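Local coordinates for protein arabinose metabolism transcriptional repressor (Bacillus subtilis, PDB 4EGY) that binds DNA through a GntR-family winged helix-turn-helix domain and probably represses genes of arabinose metabolism, at residues 27-32 and 68-73. Sequence-based numbering, arbitrary orientation.
Sequences QVKEEI and IGDLVS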
# COMPACT_ATOMS: atom_id res chain seq x y z
N GLN A 27 9.95 7.58 -3.54
CA GLN A 27 11.03 7.75 -4.50
C GLN A 27 11.10 6.57 -5.48
O GLN A 27 11.19 6.77 -6.69
CB GLN A 27 12.36 7.97 -3.77
CG GLN A 27 12.42 9.37 -3.17
CD GLN A 27 13.65 9.61 -2.32
OE1 GLN A 27 13.54 9.84 -1.11
NE2 GLN A 27 14.83 9.60 -2.95
N VAL A 28 11.04 5.35 -4.96
CA VAL A 28 11.00 4.19 -5.83
C VAL A 28 9.80 4.27 -6.76
O VAL A 28 9.90 4.04 -7.97
CB VAL A 28 10.95 2.90 -5.03
CG1 VAL A 28 10.78 1.71 -5.97
CG2 VAL A 28 12.21 2.76 -4.20
N LYS A 29 8.66 4.64 -6.19
CA LYS A 29 7.43 4.84 -6.95
C LYS A 29 7.61 5.81 -8.15
O LYS A 29 7.25 5.48 -9.28
CB LYS A 29 6.32 5.32 -6.01
CG LYS A 29 4.92 5.19 -6.52
CD LYS A 29 3.96 4.99 -5.32
CE LYS A 29 3.00 6.16 -5.15
NZ LYS A 29 2.05 5.99 -4.00
N GLU A 30 8.18 6.99 -7.89
CA GLU A 30 8.47 7.97 -8.94
C GLU A 30 9.33 7.39 -10.08
O GLU A 30 9.02 7.58 -11.26
CB GLU A 30 9.15 9.22 -8.35
CG GLU A 30 8.20 10.26 -7.78
CD GLU A 30 8.91 11.58 -7.46
OE1 GLU A 30 10.16 11.63 -7.54
OE2 GLU A 30 8.21 12.57 -7.13
N GLU A 31 10.41 6.71 -9.73
CA GLU A 31 11.25 6.06 -10.74
C GLU A 31 10.44 5.13 -11.63
O GLU A 31 10.32 5.36 -12.83
CB GLU A 31 12.42 5.30 -10.09
CG GLU A 31 13.74 6.06 -10.10
CD GLU A 31 14.29 6.25 -11.50
OE1 GLU A 31 13.65 6.97 -12.30
OE2 GLU A 31 15.36 5.69 -11.81
N ILE A 32 9.88 4.07 -11.03
CA ILE A 32 9.13 3.07 -11.79
C ILE A 32 8.10 3.75 -12.69
O ILE A 32 8.07 3.52 -13.90
CB ILE A 32 8.49 2.02 -10.86
CG1 ILE A 32 9.58 1.22 -10.14
CG2 ILE A 32 7.54 1.07 -11.63
CD1 ILE A 32 9.02 0.19 -9.16
N ILE A 68 5.23 -0.84 -5.35
CA ILE A 68 4.47 -1.54 -6.37
C ILE A 68 2.99 -1.63 -6.02
O ILE A 68 2.12 -1.37 -6.87
CB ILE A 68 5.04 -2.94 -6.63
CG1 ILE A 68 6.38 -2.80 -7.37
CG2 ILE A 68 4.01 -3.80 -7.38
CD1 ILE A 68 7.15 -4.09 -7.52
N GLY A 69 2.70 -1.99 -4.78
CA GLY A 69 1.32 -2.12 -4.33
C GLY A 69 0.53 -0.86 -4.63
O GLY A 69 -0.65 -0.92 -4.99
N ASP A 70 1.18 0.30 -4.49
CA ASP A 70 0.50 1.56 -4.73
C ASP A 70 0.21 1.75 -6.21
O ASP A 70 -0.88 2.18 -6.59
CB ASP A 70 1.33 2.75 -4.22
CG ASP A 70 1.28 2.90 -2.71
OD1 ASP A 70 0.50 2.19 -2.05
OD2 ASP A 70 2.03 3.75 -2.18
N LEU A 71 1.21 1.46 -7.05
CA LEU A 71 1.09 1.69 -8.49
C LEU A 71 0.08 0.72 -9.09
O LEU A 71 -0.65 1.08 -10.02
CB LEU A 71 2.45 1.59 -9.19
CG LEU A 71 3.42 2.77 -8.98
CD1 LEU A 71 4.84 2.41 -9.43
CD2 LEU A 71 2.94 4.03 -9.70
N VAL A 72 0.01 -0.50 -8.56
CA VAL A 72 -1.02 -1.44 -8.98
C VAL A 72 -2.40 -0.86 -8.68
O VAL A 72 -3.31 -0.93 -9.51
CB VAL A 72 -0.89 -2.83 -8.30
CG1 VAL A 72 -1.90 -3.82 -8.90
CG2 VAL A 72 0.52 -3.40 -8.47
N SER A 73 -2.55 -0.26 -7.51
CA SER A 73 -3.86 0.26 -7.11
C SER A 73 -4.23 1.51 -7.89
O SER A 73 -5.41 1.85 -8.00
CB SER A 73 -3.93 0.52 -5.60
OG SER A 73 -3.31 1.74 -5.26
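Lys29 sets its CG anti to the backbone N, then bends about its CG–CD bond (chi3 115°), and this carries its amine across to Asp70, which holds CG anti to its own carbonyl carbon. The two side chains cross at about a right angle. Lys29 NZ donates to Asp70 OD2 at 2.9 Å in a salt bridge, coming from above the carboxylate plane, 37° out of it. Nearer the backbone of the same side chain, Lys29 CD lies 3.6 Å from Asp70 CB, and Lys29 CG rests 3.8 Å from Leu71 CG; the methylenes thus lie on carbon atoms of both residues, while NZ makes the ionic contact. Next to it the contact turns fully hydrophobic: Ile32 CG2 meets Leu71 CD1 at 3.7 Å, while Ile32 CD1 reaches Ile68 CG1 more loosely at 4.4 Å. Exchanging Lys29 for an alanine would probably leave Leu71 less covered on this side and Asp70 with one cationic partner fewer, although Lys66 also bridges to Asp70 OD2. The axes of 27-32 and 68-73 come within 9.9 Å and cross at -51°. Helix 24-37 thus packs on helix 61-74, the recognition helix of the helix-turn-helix, with Leu53 of helix 50-57 against both Ile32 and Ile68, and Leu77 of the wing strand 77-80 against Leu71.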